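Side-chain contacts in soluble lytic murein transglycosylase (Escherichia coli, PDB 1QSA), which cleaves the glycosidic bonds between N-acetylmuramic acid and N-acetylglucosamine in peptidoglycan, leaving a 1,6-anhydro bond in the muramic acid residue: residues T531-Y536 and A550-G555; Q539-N544 and G557-W562; R545-A550 and T561-S566. One frame throughout, in Å; residues are numbered along the deposited sequence.

The three contacts join three consecutive helices of the lysozyme-like transglycosylase SLT domain: helix 523-540 meets helix 545-554 in interaction 1 and, through the turn that follows it, helix 556-566 in interaction 2, while helices 545-554 and 556-566 pack on each other in interaction 3. Interaction 3 is the most buried and wholly apolar across its interface. Interaction 2, its close neighbour, shares the apolar layer through Phe-541 and Val-559 but opens at the surface into a water-bridged amide and guanidinium. Interaction 1, partly buried, sets Tyr-533 obliquely against Tyr-552, which itself lies beside the predicted active-site Glu-478, with a water at its polar margin.

Interaction 1. Residues T531-Y536 and A550-G555; sequences TSYLQY and AAYNAG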
loop_
_atom_site.group_PDB
_atom_site.type_symbol
_atom_site.label_atom_id
_atom_site.label_comp_id
_atom_site.label_asym_id
_atom_site.label_seq_id
_atom_site.Cartn_x
_atom_site.Cartn_y
_atom_site.Cartn_z
ATOM N N THR A 531 -20.506 4.423 8.971
ATOM C CA THR A 531 -20.909 3.979 10.319
ATOM C C THR A 531 -22.079 2.991 10.221
ATOM O O THR A 531 -22.213 2.088 11.036
ATOM C CB THR A 531 -21.314 5.139 11.268
ATOM O OG1 THR A 531 -22.388 5.908 10.702
ATOM C CG2 THR A 531 -20.111 6.029 11.592
ATOM N N SER A 532 -22.927 3.173 9.218
ATOM C CA SER A 532 -24.046 2.261 8.997
ATOM C C SER A 532 -23.536 0.856 8.628
ATOM O O SER A 532 -23.921 -0.123 9.265
ATOM C CB SER A 532 -25.004 2.791 7.932
ATOM O OG SER A 532 -25.766 3.864 8.460
ATOM N N TYR A 533 -22.603 0.759 7.679
ATOM C CA TYR A 533 -22.088 -0.567 7.314
ATOM C C TYR A 533 -21.313 -1.188 8.480
ATOM O O TYR A 533 -21.452 -2.384 8.770
ATOM C CB TYR A 533 -21.203 -0.498 6.070
ATOM C CG TYR A 533 -20.840 -1.882 5.552
ATOM C CD1 TYR A 533 -21.828 -2.740 5.058
ATOM C CD2 TYR A 533 -19.537 -2.368 5.661
ATOM C CE1 TYR A 533 -21.523 -4.064 4.697
ATOM C CE2 TYR A 533 -19.223 -3.694 5.298
ATOM C CZ TYR A 533 -20.220 -4.527 4.829
ATOM O OH TYR A 533 -19.929 -5.853 4.550
ATOM N N LEU A 534 -20.524 -0.366 9.172
ATOM C CA LEU A 534 -19.738 -0.851 10.310
ATOM C C LEU A 534 -20.668 -1.389 11.400
ATOM O O LEU A 534 -20.425 -2.463 11.958
ATOM C CB LEU A 534 -18.853 0.278 10.842
ATOM C CG LEU A 534 -17.823 -0.106 11.921
ATOM C CD1 LEU A 534 -16.854 -1.168 11.395
ATOM C CD2 LEU A 534 -17.079 1.141 12.379
ATOM N N GLN A 535 -21.769 -0.679 11.653
ATOM C CA GLN A 535 -22.756 -1.122 12.644
ATOM C C GLN A 535 -23.392 -2.448 12.188
ATOM O O GLN A 535 -23.626 -3.345 12.999
ATOM C CB GLN A 535 -23.840 -0.043 12.827
ATOM C CG GLN A 535 -25.089 -0.504 13.591
ATOM C CD GLN A 535 -24.822 -0.994 15.000
ATOM O OE1 GLN A 535 -23.923 -0.513 15.691
ATOM N NE2 GLN A 535 -25.634 -1.942 15.446
ATOM N N TYR A 536 -23.622 -2.584 10.882
ATOM C CA TYR A 536 -24.200 -3.803 10.327
ATOM C C TYR A 536 -23.309 -5.017 10.620
ATOM O O TYR A 536 -23.789 -6.007 11.176
ATOM C CB TYR A 536 -24.431 -3.652 8.815
ATOM C CG TYR A 536 -24.720 -4.957 8.091
ATOM C CD1 TYR A 536 -25.852 -5.717 8.379
ATOM C CD2 TYR A 536 -23.838 -5.436 7.126
ATOM C CE1 TYR A 536 -26.094 -6.938 7.708
ATOM C CE2 TYR A 536 -24.071 -6.637 6.463
ATOM C CZ TYR A 536 -25.192 -7.377 6.753
ATOM O OH TYR A 536 -25.411 -8.547 6.057
ATOM N N ALA A 550 -12.436 -7.342 10.923
ATOM C CA ALA A 550 -12.074 -8.305 9.895
ATOM C C ALA A 550 -13.112 -8.326 8.769
ATOM O O ALA A 550 -12.743 -8.376 7.592
ATOM C CB ALA A 550 -11.912 -9.696 10.507
ATOM N N ALA A 551 -14.390 -8.246 9.128
ATOM C CA ALA A 551 -15.478 -8.249 8.143
ATOM C C ALA A 551 -15.470 -6.961 7.303
ATOM O O ALA A 551 -15.723 -7.001 6.100
ATOM C CB ALA A 551 -16.842 -8.437 8.835
ATOM N N TYR A 552 -15.130 -5.826 7.913
ATOM C CA TYR A 552 -15.097 -4.563 7.176
ATOM C C TYR A 552 -14.001 -4.611 6.110
ATOM O O TYR A 552 -14.206 -4.185 4.978
ATOM C CB TYR A 552 -14.863 -3.387 8.138
ATOM C CG TYR A 552 -15.169 -2.019 7.547
ATOM C CD1 TYR A 552 -14.195 -1.308 6.830
ATOM C CD2 TYR A 552 -16.438 -1.451 7.689
ATOM C CE1 TYR A 552 -14.481 -0.059 6.262
ATOM C CE2 TYR A 552 -16.740 -0.203 7.123
ATOM C CZ TYR A 552 -15.754 0.483 6.409
ATOM O OH TYR A 552 -16.060 1.693 5.821
ATOM N N ASN A 553 -12.871 -5.220 6.445
ATOM C CA ASN A 553 -11.739 -5.316 5.515
ATOM C C ASN A 553 -11.835 -6.457 4.479
ATOM O O ASN A 553 -11.571 -6.242 3.291
ATOM C CB ASN A 553 -10.429 -5.443 6.315
ATOM C CG ASN A 553 -9.192 -5.530 5.426
ATOM O OD1 ASN A 553 -8.593 -6.582 5.296
ATOM N ND2 ASN A 553 -8.815 -4.414 4.810
ATOM N N ALA A 554 -12.248 -7.639 4.933
ATOM C CA ALA A 554 -12.306 -8.832 4.089
ATOM C C ALA A 554 -13.683 -9.357 3.705
ATOM O O ALA A 554 -13.783 -10.278 2.887
ATOM C CB ALA A 554 -11.491 -9.960 4.747
ATOM N N GLY A 555 -14.736 -8.790 4.280
ATOM C CA GLY A 555 -16.089 -9.241 3.968
ATOM C C GLY A 555 -16.598 -10.246 4.992
ATOM O O GLY A 555 -15.833 -11.066 5.499
HETATM O O HOH W 1 -17.247 -5.958 3.798
#
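Segment 531-536 of helix 523-540 and segment 550-555, at the end of helix 545-554, approach most closely at Leu-534 and Tyr-552, whose CA atoms are 6.7 Å apart. The Tyr-552 ring is the hub. Leu-534 brings its CD1 branch to 3.7 Å from CD2 of Tyr-552, the two side chains crossing at about a right angle. Tyr-533 offers the edge of its ring instead: its CD2 lies 3.8 Å from Tyr-552 CD2, and the planes are inclined by 54°, neither stacked nor T-shaped. CG of Tyr-533 stands anti to the backbone N (chi1 -171°), which sends the ring across to the other helix, where its hydroxyl reaches a water 2.8 Å from OH. The same water donates to the carbonyl O of Ala-551, 3.0 Å away, bordering the apolar contact. Tyr-552 OH bonds to the carbonyl O of Met-495, which probably helps hold the ring, and its side chain lies about 3 Å (nearest atoms) from that of Glu-478, the predicted active-site residue. Helix 468-479, which carries that glutamate, packs against Leu-534 and Tyr-552 through Ile-474; Tyr-533 rests on Thr-505 of helix 499-509 and on Pro-556, while Tyr-587 of helix 582-601 touches Tyr-552.

Interaction 2. Residues Q539-N544 and G557-W562; sequences QQFGNN and GRVRTW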
loop_
_atom_site.group_PDB
_atom_site.type_symbol
_atom_site.label_atom_id
_atom_site.label_comp_id
_atom_site.label_asym_id
_atom_site.label_seq_id
_atom_site.Cartn_x
_atom_site.Cartn_y
_atom_site.Cartn_z
ATOM N N GLN A 539 -23.138 -5.747 14.639
ATOM C CA GLN A 539 -24.251 -6.487 15.223
ATOM C C GLN A 539 -24.330 -7.908 14.669
ATOM O O GLN A 539 -24.649 -8.837 15.399
ATOM C CB GLN A 539 -25.580 -5.732 15.015
ATOM C CG GLN A 539 -26.043 -5.580 13.562
ATOM C CD GLN A 539 -26.727 -6.830 13.008
ATOM O OE1 GLN A 539 -27.477 -7.502 13.712
ATOM N NE2 GLN A 539 -26.460 -7.142 11.741
ATOM N N GLN A 540 -23.969 -8.075 13.397
ATOM C CA GLN A 540 -24.018 -9.384 12.758
ATOM C C GLN A 540 -23.107 -10.395 13.461
ATOM O O GLN A 540 -23.458 -11.572 13.601
ATOM C CB GLN A 540 -23.670 -9.293 11.276
ATOM C CG GLN A 540 -23.985 -10.581 10.528
ATOM C CD GLN A 540 -23.951 -10.410 9.032
ATOM O OE1 GLN A 540 -22.905 -10.555 8.398
ATOM N NE2 GLN A 540 -25.106 -10.100 8.451
ATOM N N PHE A 541 -21.961 -9.920 13.940
ATOM C CA PHE A 541 -21.017 -10.785 14.632
ATOM C C PHE A 541 -20.993 -10.648 16.155
ATOM O O PHE A 541 -19.961 -10.865 16.788
ATOM C CB PHE A 541 -19.612 -10.627 14.043
ATOM C CG PHE A 541 -19.476 -11.190 12.651
ATOM C CD1 PHE A 541 -19.267 -12.548 12.451
ATOM C CD2 PHE A 541 -19.589 -10.363 11.539
ATOM C CE1 PHE A 541 -19.177 -13.077 11.158
ATOM C CE2 PHE A 541 -19.499 -10.879 10.251
ATOM C CZ PHE A 541 -19.295 -12.239 10.059
ATOM N N GLY A 542 -22.123 -10.260 16.741
ATOM C CA GLY A 542 -22.205 -10.178 18.193
ATOM C C GLY A 542 -21.466 -9.075 18.924
ATOM O O GLY A 542 -20.980 -9.283 20.045
ATOM N N ASN A 543 -21.362 -7.910 18.293
ATOM C CA ASN A 543 -20.724 -6.750 18.908
ATOM C C ASN A 543 -19.277 -7.022 19.314
ATOM O O ASN A 543 -18.801 -6.545 20.347
ATOM C CB ASN A 543 -21.548 -6.274 20.119
ATOM C CG ASN A 543 -22.882 -5.641 19.722
ATOM O OD1 ASN A 543 -23.356 -5.795 18.592
ATOM N ND2 ASN A 543 -23.498 -4.933 20.666
ATOM N N ASN A 544 -18.560 -7.707 18.432
ATOM C CA ASN A 544 -17.159 -8.052 18.666
ATOM C C ASN A 544 -16.305 -7.317 17.630
ATOM O O ASN A 544 -16.469 -7.530 16.434
ATOM C CB ASN A 544 -17.009 -9.573 18.545
ATOM C CG ASN A 544 -15.591 -10.039 18.779
ATOM O OD1 ASN A 544 -14.681 -9.680 18.026
ATOM N ND2 ASN A 544 -15.393 -10.868 19.810
ATOM N N GLY A 557 -18.282 -12.981 4.681
ATOM C CA GLY A 557 -18.099 -14.363 4.259
ATOM C C GLY A 557 -16.786 -14.971 4.715
ATOM O O GLY A 557 -16.752 -16.096 5.235
ATOM N N ARG A 558 -15.709 -14.212 4.539
ATOM C CA ARG A 558 -14.369 -14.644 4.947
ATOM C C ARG A 558 -14.317 -14.848 6.448
ATOM O O ARG A 558 -13.746 -15.831 6.909
ATOM C CB ARG A 558 -13.304 -13.622 4.531
ATOM C CG ARG A 558 -12.833 -13.782 3.108
ATOM C CD ARG A 558 -12.092 -15.113 2.919
ATOM N NE ARG A 558 -11.923 -15.403 1.498
ATOM C CZ ARG A 558 -11.459 -16.547 1.005
ATOM N NH1 ARG A 558 -11.069 -17.524 1.818
ATOM N NH2 ARG A 558 -11.363 -16.701 -0.311
ATOM N N VAL A 559 -14.923 -13.934 7.208
ATOM C CA VAL A 559 -14.920 -14.062 8.663
ATOM C C VAL A 559 -15.680 -15.329 9.075
ATOM O O VAL A 559 -15.220 -16.056 9.956
ATOM C CB VAL A 559 -15.489 -12.806 9.364
ATOM C CG1 VAL A 559 -15.508 -13.001 10.879
ATOM C CG2 VAL A 559 -14.652 -11.580 9.009
ATOM N N ARG A 560 -16.805 -15.627 8.417
ATOM C CA ARG A 560 -17.553 -16.855 8.728
ATOM C C ARG A 560 -16.670 -18.087 8.500
ATOM O O ARG A 560 -16.636 -19.000 9.327
ATOM C CB ARG A 560 -18.808 -16.949 7.859
ATOM C CG ARG A 560 -19.898 -15.972 8.261
ATOM C CD ARG A 560 -21.207 -16.278 7.534
ATOM N NE ARG A 560 -21.187 -15.924 6.113
ATOM C CZ ARG A 560 -21.542 -14.728 5.633
ATOM N NH1 ARG A 560 -21.885 -13.752 6.453
ATOM N NH2 ARG A 560 -21.507 -14.493 4.334
ATOM N N THR A 561 -15.961 -18.105 7.376
ATOM C CA THR A 561 -15.043 -19.202 7.053
ATOM C C THR A 561 -13.957 -19.347 8.127
ATOM O O THR A 561 -13.691 -20.442 8.625
ATOM C CB THR A 561 -14.392 -18.975 5.672
ATOM O OG1 THR A 561 -15.411 -19.049 4.669
ATOM C CG2 THR A 561 -13.322 -20.019 5.376
ATOM N N TRP A 562 -13.327 -18.238 8.492
ATOM C CA TRP A 562 -12.297 -18.273 9.514
ATOM C C TRP A 562 -12.811 -18.797 10.856
ATOM O O TRP A 562 -12.142 -19.597 11.519
ATOM C CB TRP A 562 -11.689 -16.881 9.667
ATOM C CG TRP A 562 -10.972 -16.444 8.418
ATOM C CD1 TRP A 562 -10.536 -17.247 7.393
ATOM C CD2 TRP A 562 -10.631 -15.099 8.051
ATOM N NE1 TRP A 562 -9.942 -16.482 6.413
ATOM C CE2 TRP A 562 -9.993 -15.162 6.786
ATOM C CE3 TRP A 562 -10.803 -13.843 8.662
ATOM C CZ2 TRP A 562 -9.531 -14.017 6.120
ATOM C CZ3 TRP A 562 -10.335 -12.698 7.991
ATOM C CH2 TRP A 562 -9.708 -12.802 6.735
HETATM O O HOH W 2 -23.393 -11.363 5.483
HETATM O O HOH W 3 -22.578 -13.535 8.938
#
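Two waters, rather than a direct bond, link Gln-540 to Arg-560 in one of the two deposited conformers of each: OE1 of Gln-540 and NH1 of Arg-560 stand 3.9 Å apart, and each water donates to the amide oxygen and accepts from the guanidinium. Water 2 lies 3.0 Å from Arg-560 NH1. Water 3 is nearer, 2.6 Å from Arg-560 NH1, but its bond to Gln-540 OE1 is weak. The amide oxygen comes at the edge of the guanidinium, near its plane, with the two flat groups turned 61° apart. A bend at chi3 (-73°) folds the arginine back over its own helix, where CA of Gly-557 lies against one face of the guanidinium.

Beneath this polar margin the contact is apolar. Val-559 lays CG1 over one face of the Phe-541 ring in a CH-pi contact, 4.1 Å from the centroid and 28° off the normal; its nearest ring atom is CE1 of Phe-541, at 3.7 Å. The aliphatic part of Arg-560 meets the same ring differently, CG lying at the edge 4.2 Å from Phe-541 CE1. Phe-541 is the first residue beyond helix 523-540, which ends in a Schellman motif with Gly-542 as its C-prime residue. Its ring reaches across to helix 556-566 and its CE2 edge touches Ala-551, while its CB packs on CB of Phe-547. Replacing Phe-541 by an alanine is likely to leave Val-559 CG1 without its aromatic face and Arg-560 CG without the ring edge it rests on, opening a gap between the turn and helix 556-566. Chemically, the contact is graded: dispersion and CH-pi packing hold its inner side, whereas the outer bridge runs through water and is probably only part-time.

Interaction 3. Residues R545-A550 and T561-S566; sequences RIFSSA and TWLGNS
Phe-547 and Ala-550 of the 545-550 segment carry the contact, meeting Leu-563 and Trp-562 of helix 556-566. At the start of the segment, Arg-545 lies well clear of Leu-563 and Trp-562, its guanidinium held by salt bridges to Asp-595 and Glu-613. Phe-547 follows. With CG anti to the carbonyl carbon (chi1 -57°), its ring extends toward Leu-563, which comes over one face: CD1 of Leu-563 sits above the centre, 3.9 Å from the Phe-547 centroid and 10° off the normal, a well-centred CH-pi contact. CD2 of Leu-563 lies along the CE1-CZ side of the ring, 3.6 Å from Phe-547 CZ, so both branches of the leucine are engaged. Further along, Ser-549 gives both its N and its OG to the carbonyl O of Arg-545, with OG 2.7 Å from that O and tilted 17° from the carbonyl plane; OG is also paired with Tyr-470 OH. At Ala-550 the small side chain points toward the other helix, and its CB meets the edge of the indole 4.2 Å from Trp-562 CZ3. No hydrogen bond crosses between the segments. The helices are therefore joined by methyl-to-aromatic contacts, one over a ring face and one at a ring edge, which probably makes the fit one of complementary shape rather than of directed bonds, while the polar groups of Arg-545 and Ser-549 are satisfied away from the interface.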
loop_
_atom_site.group_PDB
_atom_site.type_symbol
_atom_site.label_atom_id
_atom_site.label_comp_id
_atom_site.label_asym_id
_atom_site.label_seq_id
_atom_site.Cartn_x
_atom_site.Cartn_y
_atom_site.Cartn_z
ATOM N N ARG A 545 -15.410 -6.452 18.100
ATOM C CA ARG A 545 -14.577 -5.636 17.219
ATOM C C ARG A 545 -13.556 -6.406 16.392
ATOM O O ARG A 545 -13.119 -5.930 15.344
ATOM C CB ARG A 545 -13.925 -4.492 17.994
ATOM C CG ARG A 545 -14.956 -3.487 18.545
ATOM C CD ARG A 545 -14.281 -2.509 19.506
ATOM N NE ARG A 545 -13.521 -3.280 20.490
ATOM C CZ ARG A 545 -12.236 -3.092 20.778
ATOM N NH1 ARG A 545 -11.561 -2.071 20.255
ATOM N NH2 ARG A 545 -11.638 -3.902 21.651
ATOM N N ILE A 546 -13.174 -7.596 16.842
ATOM C CA ILE A 546 -12.234 -8.381 16.045
ATOM C C ILE A 546 -12.974 -8.816 14.778
ATOM O O ILE A 546 -12.477 -8.638 13.663
ATOM C CB ILE A 546 -11.721 -9.628 16.830
ATOM C CG1 ILE A 546 -10.825 -9.168 17.990
ATOM C CG2 ILE A 546 -10.966 -10.586 15.893
ATOM C CD1 ILE A 546 -10.417 -10.297 18.950
ATOM N N PHE A 547 -14.179 -9.358 14.966
ATOM C CA PHE A 547 -14.994 -9.818 13.837
ATOM C C PHE A 547 -15.453 -8.685 12.925
ATOM O O PHE A 547 -15.350 -8.799 11.702
ATOM C CB PHE A 547 -16.224 -10.600 14.323
ATOM C CG PHE A 547 -15.899 -11.790 15.195
ATOM C CD1 PHE A 547 -14.688 -12.448 15.075
ATOM C CD2 PHE A 547 -16.823 -12.242 16.146
ATOM C CE1 PHE A 547 -14.386 -13.542 15.883
ATOM C CE2 PHE A 547 -16.533 -13.336 16.963
ATOM C CZ PHE A 547 -15.313 -13.988 16.829
ATOM N N SER A 548 -15.921 -7.575 13.497
ATOM C CA SER A 548 -16.393 -6.479 12.659
ATOM C C SER A 548 -15.269 -5.820 11.872
ATOM O O SER A 548 -15.469 -5.422 10.729
ATOM C CB SER A 548 -17.171 -5.429 13.466
ATOM O OG SER A 548 -16.394 -4.941 14.536
ATOM N N SER A 549 -14.083 -5.728 12.474
ATOM C CA SER A 549 -12.952 -5.127 11.782
ATOM C C SER A 549 -12.527 -6.046 10.641
ATOM O O SER A 549 -12.292 -5.594 9.535
ATOM C CB SER A 549 -11.783 -4.867 12.745
ATOM O OG SER A 549 -12.172 -3.947 13.766
ATOM N N ALA A 550 -12.436 -7.342 10.923
ATOM C CA ALA A 550 -12.074 -8.305 9.895
ATOM C C ALA A 550 -13.112 -8.326 8.769
ATOM O O ALA A 550 -12.743 -8.376 7.592
ATOM C CB ALA A 550 -11.912 -9.696 10.507
ATOM N N THR A 561 -15.961 -18.105 7.376
ATOM C CA THR A 561 -15.043 -19.202 7.053
ATOM C C THR A 561 -13.957 -19.347 8.127
ATOM O O THR A 561 -13.691 -20.442 8.625
ATOM C CB THR A 561 -14.392 -18.975 5.672
ATOM O OG1 THR A 561 -15.411 -19.049 4.669
ATOM C CG2 THR A 561 -13.322 -20.019 5.376
ATOM N N TRP A 562 -13.327 -18.238 8.492
ATOM C CA TRP A 562 -12.297 -18.273 9.514
ATOM C C TRP A 562 -12.811 -18.797 10.856
ATOM O O TRP A 562 -12.142 -19.597 11.519
ATOM C CB TRP A 562 -11.689 -16.881 9.667
ATOM C CG TRP A 562 -10.972 -16.444 8.418
ATOM C CD1 TRP A 562 -10.536 -17.247 7.393
ATOM C CD2 TRP A 562 -10.631 -15.099 8.051
ATOM N NE1 TRP A 562 -9.942 -16.482 6.413
ATOM C CE2 TRP A 562 -9.993 -15.162 6.786
ATOM C CE3 TRP A 562 -10.803 -13.843 8.662
ATOM C CZ2 TRP A 562 -9.531 -14.017 6.120
ATOM C CZ3 TRP A 562 -10.335 -12.698 7.991
ATOM C CH2 TRP A 562 -9.708 -12.802 6.735
ATOM N N LEU A 563 -14.027 -18.395 11.226
ATOM C CA LEU A 563 -14.611 -18.857 12.481
ATOM C C LEU A 563 -14.955 -20.345 12.411
ATOM O O LEU A 563 -14.849 -21.058 13.407
ATOM C CB LEU A 563 -15.830 -18.010 12.854
ATOM C CG LEU A 563 -15.463 -16.680 13.523
ATOM C CD1 LEU A 563 -16.682 -15.748 13.587
ATOM C CD2 LEU A 563 -14.907 -16.971 14.923
ATOM N N GLY A 564 -15.302 -20.812 11.211
ATOM C CA GLY A 564 -15.605 -22.224 11.014
ATOM C C GLY A 564 -14.327 -23.048 11.138
ATOM O O GLY A 564 -14.366 -24.203 11.576
ATOM N N ASN A 565 -13.196 -22.434 10.797
ATOM C CA ASN A 565 -11.885 -23.087 10.868
ATOM C C ASN A 565 -11.398 -23.254 12.312
ATOM O O ASN A 565 -11.013 -24.349 12.709
ATOM C CB ASN A 565 -10.836 -22.295 10.072
ATOM C CG ASN A 565 -11.076 -22.314 8.563
ATOM O OD1 ASN A 565 -11.841 -23.129 8.044
ATOM N ND2 ASN A 565 -10.386 -21.420 7.848
ATOM N N SER A 566 -11.422 -22.177 13.097
ATOM C CA SER A 566 -10.980 -22.229 14.489
ATOM C C SER A 566 -11.993 -23.050 15.297
ATOM O O SER A 566 -11.619 -23.777 16.220
ATOM C CB SER A 566 -10.796 -20.809 15.056
ATOM O OG SER A 566 -11.865 -19.955 14.679
#